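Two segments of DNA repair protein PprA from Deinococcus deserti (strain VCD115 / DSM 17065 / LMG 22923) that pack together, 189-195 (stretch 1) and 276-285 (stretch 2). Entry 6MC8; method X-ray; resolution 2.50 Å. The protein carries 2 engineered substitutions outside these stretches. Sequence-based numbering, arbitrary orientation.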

ATOM      1  N   THR A 189      10.773  -2.409  -0.062  1.00 27.30           N
ATOM      2  CA  THR A 189      11.426  -3.679   0.215  1.00 28.14           C
ATOM      3  C   THR A 189      10.612  -4.822  -0.378  1.00 28.67           C
ATOM      4  O   THR A 189       9.494  -5.085   0.070  1.00 25.51           O
ATOM      5  CB  THR A 189      11.590  -3.879   1.720  1.00 24.01           C
ATOM      6  OG1 THR A 189      12.310  -2.776   2.277  1.00 31.07           O
ATOM      7  CG2 THR A 189      12.349  -5.157   2.005  1.00 26.69           C
ATOM      8  N   LEU A 190      11.172  -5.500  -1.373  1.00 24.08           N
ATOM      9  CA  LEU A 190      10.635  -6.764  -1.853  1.00 23.91           C
ATOM     10  C   LEU A 190      11.223  -7.889  -1.019  1.00 28.47           C
ATOM     11  O   LEU A 190      12.414  -7.878  -0.703  1.00 29.25           O
ATOM     12  CB  LEU A 190      10.958  -6.990  -3.332  1.00 26.61           C
ATOM     13  CG  LEU A 190      10.389  -8.258  -3.971  1.00 21.27           C
ATOM     14  CD1 LEU A 190       8.880  -8.198  -4.036  1.00 21.86           C
ATOM     15  CD2 LEU A 190      10.978  -8.513  -5.333  1.00 23.82           C
ATOM     16  N   ALA A 191      10.390  -8.853  -0.652  1.00 22.07           N
ATOM     17  CA  ALA A 191      10.830  -9.934   0.212  1.00 25.76           C
ATOM     18  C   ALA A 191      10.181 -11.245  -0.196  1.00 25.11           C
ATOM     19  O   ALA A 191       9.077 -11.261  -0.744  1.00 27.39           O
ATOM     20  CB  ALA A 191      10.518  -9.622   1.664  1.00 20.59           C
ATOM     21  N   VAL A 192      10.877 -12.344   0.073  1.00 23.97           N
ATOM     22  CA  VAL A 192      10.387 -13.681  -0.226  1.00 26.76           C
ATOM     23  C   VAL A 192      10.791 -14.611   0.914  1.00 25.18           C
ATOM     24  O   VAL A 192      11.910 -14.527   1.435  1.00 25.66           O
ATOM     25  CB  VAL A 192      10.888 -14.174  -1.605  1.00 22.64           C
ATOM     26  CG1 VAL A 192      12.393 -14.163  -1.705  1.00 22.81           C
ATOM     27  CG2 VAL A 192      10.352 -15.553  -1.930  1.00 30.07           C
ATOM     28  N   GLU A 193       9.852 -15.442   1.353  1.00 27.38           N
ATOM     29  CA  GLU A 193      10.075 -16.419   2.405  1.00 19.36           C
ATOM     30  C   GLU A 193       9.993 -17.808   1.797  1.00 23.42           C
ATOM     31  O   GLU A 193       9.119 -18.071   0.971  1.00 23.69           O
ATOM     32  CB  GLU A 193       9.044 -16.270   3.526  1.00 18.02           C
ATOM     33  CG  GLU A 193       9.236 -17.224   4.689  1.00 18.22           C
ATOM     34  CD  GLU A 193       8.189 -17.057   5.759  1.00 22.17           C
ATOM     35  OE1 GLU A 193       7.284 -16.223   5.583  1.00 27.40           O
ATOM     36  OE2 GLU A 193       8.268 -17.760   6.779  1.00 21.86           O
ATOM     37  N   VAL A 194      10.913 -18.679   2.187  1.00 23.15           N
ATOM     38  CA  VAL A 194      10.901 -20.087   1.814  1.00 20.17           C
ATOM     39  C   VAL A 194      10.855 -20.900   3.098  1.00 22.66           C
ATOM     40  O   VAL A 194      11.729 -20.759   3.957  1.00 24.68           O
ATOM     41  CB  VAL A 194      12.127 -20.443   0.956  1.00 25.03           C
ATOM     42  CG1 VAL A 194      12.276 -21.923   0.830  1.00 27.77           C
ATOM     43  CG2 VAL A 194      11.986 -19.838  -0.418  1.00 27.19           C
ATOM     44  N   HIS A 195       9.839 -21.747   3.228  1.00 24.25           N
ATOM     45  CA  HIS A 195       9.505 -22.392   4.491  1.00 21.09           C
ATOM     46  C   HIS A 195       9.400 -23.901   4.331  1.00 23.68           C
ATOM     47  O   HIS A 195       8.624 -24.388   3.507  1.00 24.54           O
ATOM     48  CB  HIS A 195       8.189 -21.846   5.026  1.00 20.42           C
ATOM     49  CG  HIS A 195       7.742 -22.475   6.304  1.00 24.76           C
ATOM     50  ND1 HIS A 195       8.297 -22.160   7.524  1.00 19.80           N
ATOM     51  CD2 HIS A 195       6.784 -23.396   6.554  1.00 23.00           C
ATOM     52  CE1 HIS A 195       7.701 -22.862   8.469  1.00 22.98           C
ATOM     53  NE2 HIS A 195       6.782 -23.622   7.906  1.00 24.15           N
ATOM     54  N   ARG A 276      15.595 -10.555 -10.350  1.00 34.59           N
ATOM     55  CA  ARG A 276      16.134 -10.440  -9.002  1.00 32.63           C
ATOM     56  C   ARG A 276      15.356 -11.318  -8.030  1.00 35.11           C
ATOM     57  O   ARG A 276      15.954 -12.033  -7.221  1.00 31.46           O
ATOM     58  CB  ARG A 276      16.103  -8.987  -8.540  1.00 28.97           C
ATOM     59  CG  ARG A 276      16.624  -8.793  -7.136  1.00 33.02           C
ATOM     60  CD  ARG A 276      18.122  -8.967  -7.062  1.00 31.66           C
ATOM     61  NE  ARG A 276      18.596  -8.860  -5.689  1.00 42.23           N
ATOM     62  CZ  ARG A 276      18.834  -9.898  -4.898  1.00 40.90           C
ATOM     63  NH1 ARG A 276      18.697 -11.129  -5.361  1.00 39.98           N
ATOM     64  NH2 ARG A 276      19.251  -9.705  -3.656  1.00 31.51           N
ATOM     65  N   TRP A 277      14.019 -11.267  -8.106  1.00 33.07           N
ATOM     66  CA  TRP A 277      13.155 -12.075  -7.246  1.00 30.87           C
ATOM     67  C   TRP A 277      13.393 -13.564  -7.446  1.00 30.68           C
ATOM     68  O   TRP A 277      13.319 -14.344  -6.491  1.00 33.91           O
ATOM     69  CB  TRP A 277      11.685 -11.754  -7.521  1.00 32.80           C
ATOM     70  CG  TRP A 277      10.754 -12.654  -6.769  1.00 31.69           C
ATOM     71  CD1 TRP A 277      10.412 -12.573  -5.457  1.00 29.94           C
ATOM     72  CD2 TRP A 277      10.143 -13.847  -7.270  1.00 31.82           C
ATOM     73  NE1 TRP A 277       9.585 -13.615  -5.122  1.00 33.48           N
ATOM     74  CE2 TRP A 277       9.411 -14.413  -6.218  1.00 27.65           C
ATOM     75  CE3 TRP A 277      10.145 -14.485  -8.511  1.00 32.43           C
ATOM     76  CZ2 TRP A 277       8.673 -15.579  -6.370  1.00 35.37           C
ATOM     77  CZ3 TRP A 277       9.416 -15.636  -8.661  1.00 39.30           C
ATOM     78  CH2 TRP A 277       8.688 -16.174  -7.599  1.00 37.16           C
ATOM     79  N   LYS A 278      13.650 -13.978  -8.687  1.00 36.58           N
ATOM     80  CA  LYS A 278      13.964 -15.376  -8.952  1.00 38.12           C
ATOM     81  C   LYS A 278      15.286 -15.765  -8.308  1.00 32.09           C
ATOM     82  O   LYS A 278      15.440 -16.886  -7.814  1.00 34.46           O
ATOM     83  CB  LYS A 278      13.997 -15.620 -10.459  1.00 34.57           C
ATOM     84  CG  LYS A 278      12.715 -16.187 -11.021  1.00 31.04           C
ATOM     85  CD  LYS A 278      12.726 -16.187 -12.538  1.00 31.85           C
ATOM     86  N   ALA A 279      16.237 -14.834  -8.270  1.00 29.49           N
ATOM     87  CA  ALA A 279      17.488 -15.086  -7.572  1.00 30.37           C
ATOM     88  C   ALA A 279      17.311 -14.982  -6.063  1.00 30.52           C
ATOM     89  O   ALA A 279      18.106 -15.540  -5.304  1.00 28.63           O
ATOM     90  CB  ALA A 279      18.558 -14.114  -8.061  1.00 24.61           C
ATOM     91  N   MET A 280      16.267 -14.282  -5.615  1.00 27.78           N
ATOM     92  CA  MET A 280      16.007 -14.148  -4.185  1.00 29.40           C
ATOM     93  C   MET A 280      15.432 -15.433  -3.604  1.00 29.25           C
ATOM     94  O   MET A 280      15.862 -15.892  -2.541  1.00 28.64           O
ATOM     95  CB  MET A 280      15.051 -12.980  -3.940  1.00 30.39           C
ATOM     96  CG  MET A 280      15.659 -11.604  -4.060  1.00 37.58           C
ATOM     97  SD  MET A 280      14.435 -10.295  -4.181  1.00 38.77           S
ATOM     98  CE  MET A 280      13.722 -10.342  -2.551  1.00 23.78           C
ATOM     99  N   GLN A 281      14.442 -16.013  -4.285  1.00 24.99           N
ATOM    100  CA  GLN A 281      13.846 -17.266  -3.837  1.00 31.37           C
ATOM    101  C   GLN A 281      14.844 -18.413  -3.919  1.00 35.54           C
ATOM    102  O   GLN A 281      14.866 -19.294  -3.051  1.00 36.00           O
ATOM    103  CB  GLN A 281      12.608 -17.577  -4.674  1.00 26.65           C
ATOM    104  CG  GLN A 281      11.856 -18.796  -4.211  1.00 32.59           C
ATOM    105  CD  GLN A 281      10.654 -19.086  -5.053  1.00 33.78           C
ATOM    106  OE1 GLN A 281      10.387 -18.393  -6.024  1.00 47.77           O
ATOM    107  NE2 GLN A 281       9.921 -20.125  -4.694  1.00 57.59           N
ATOM    108  N   ARG A 282      15.679 -18.413  -4.958  1.00 30.92           N
ATOM    109  CA  ARG A 282      16.696 -19.445  -5.111  1.00 27.08           C
ATOM    110  C   ARG A 282      17.774 -19.307  -4.043  1.00 31.78           C
ATOM    111  O   ARG A 282      18.362 -20.304  -3.613  1.00 30.67           O
ATOM    112  CB  ARG A 282      17.292 -19.359  -6.514  1.00 36.77           C
ATOM    113  CG  ARG A 282      18.155 -20.526  -6.943  1.00 43.85           C
ATOM    114  CD  ARG A 282      18.672 -20.316  -8.364  1.00 56.49           C
ATOM    115  NE  ARG A 282      17.583 -20.198  -9.331  1.00 61.41           N
ATOM    116  CZ  ARG A 282      17.318 -19.101 -10.034  1.00 48.90           C
ATOM    117  NH1 ARG A 282      18.072 -18.021  -9.891  1.00 42.88           N
ATOM    118  NH2 ARG A 282      16.303 -19.085 -10.884  1.00 39.54           N
ATOM    119  N   GLU A 283      18.037 -18.075  -3.598  1.00 29.27           N
ATOM    120  CA  GLU A 283      18.928 -17.863  -2.463  1.00 25.03           C
ATOM    121  C   GLU A 283      18.309 -18.381  -1.173  1.00 26.66           C
ATOM    122  O   GLU A 283      18.987 -19.037  -0.377  1.00 25.83           O
ATOM    123  CB  GLU A 283      19.269 -16.378  -2.327  1.00 27.36           C
ATOM    124  CG  GLU A 283      20.156 -16.045  -1.140  1.00 27.92           C
ATOM    125  CD  GLU A 283      20.427 -14.565  -1.004  1.00 30.36           C
ATOM    126  OE1 GLU A 283      19.939 -13.793  -1.847  1.00 33.56           O
ATOM    127  OE2 GLU A 283      21.117 -14.171  -0.044  1.00 32.47           O
ATOM    128  N   ALA A 284      17.020 -18.108  -0.959  1.00 28.18           N
ATOM    129  CA  ALA A 284      16.364 -18.487   0.287  1.00 29.18           C
ATOM    130  C   ALA A 284      16.190 -19.996   0.393  1.00 30.24           C
ATOM    131  O   ALA A 284      16.231 -20.553   1.493  1.00 26.47           O
ATOM    132  CB  ALA A 284      15.014 -17.784   0.400  1.00 21.21           C
ATOM    133  N   THR A 285      15.998 -20.670  -0.741  1.00 30.45           N
ATOM    134  CA  THR A 285      15.887 -22.124  -0.738  1.00 28.48           C
ATOM    135  C   THR A 285      17.229 -22.774  -0.415  1.00 27.45           C
ATOM    136  O   THR A 285      17.299 -23.717   0.379  1.00 30.45           O
ATOM    137  CB  THR A 285      15.351 -22.596  -2.092  1.00 33.36           C
ATOM    138  OG1 THR A 285      14.058 -22.025  -2.316  1.00 41.24           O
ATOM    139  CG2 THR A 285      15.233 -24.103  -2.140  1.00 28.71           C
TER

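How do a strand and a helix come to lie together here? Strand 189-195 and helix 276-285 run in roughly the same direction, their axes 33° apart and 7.8 Å at closest approach. No hydrogen bond joins them, so the contact rests on apolar packing. Alternation along the strand points Leu190, Val192 and Val194 toward the helix, while Ala191 and Glu193 point away.

What does the first part of the helix offer? Trp277 leaves the backbone sideways, but the end of its side chain comes nearer the strand. Leu190 CD2 lies 4.0 Å from Trp277 CB, and Val192 CB lies 3.8 Å from Trp277 NE1. The indole nitrogen is hydrogen-bonded elsewhere in the structure, so it can border the valine without needing a partner from the strand.

Why does Met280 touch so much of the strand? One turn on, it points toward the strand, and its long, flexible chain reaches beyond a single residue. Met280 CB packs 3.7 Å from Val192 CG1, Met280 SD sits 4.1 Å from Leu190 CD2, and Met280 CE comes within 3.3 Å of Leu190 O, a close approach to the strand's backbone.

How can Gln281, a polar residue, join this contact? It does so through its aliphatic part: Gln281 CG lies 3.9 Å from Val194 CG2, and Gln281 CB is 4.1 Å from Val192 CG2. Gln281 N, 3.8 Å from Val192 CG1, already donates a hydrogen bond to Trp277 O at 3.0 Å within the helix.

What meets Val194? Ala284 points toward the strand, and its small side chain accompanies a close backbone approach, 5.9 Å between Ala284 CA and Val194 CA. Val194 CG2 meets Ala284 CB at 3.7 Å and Thr285 OG1 at 3.6 Å, the latter a van der Waals contact with a hydroxyl oxygen.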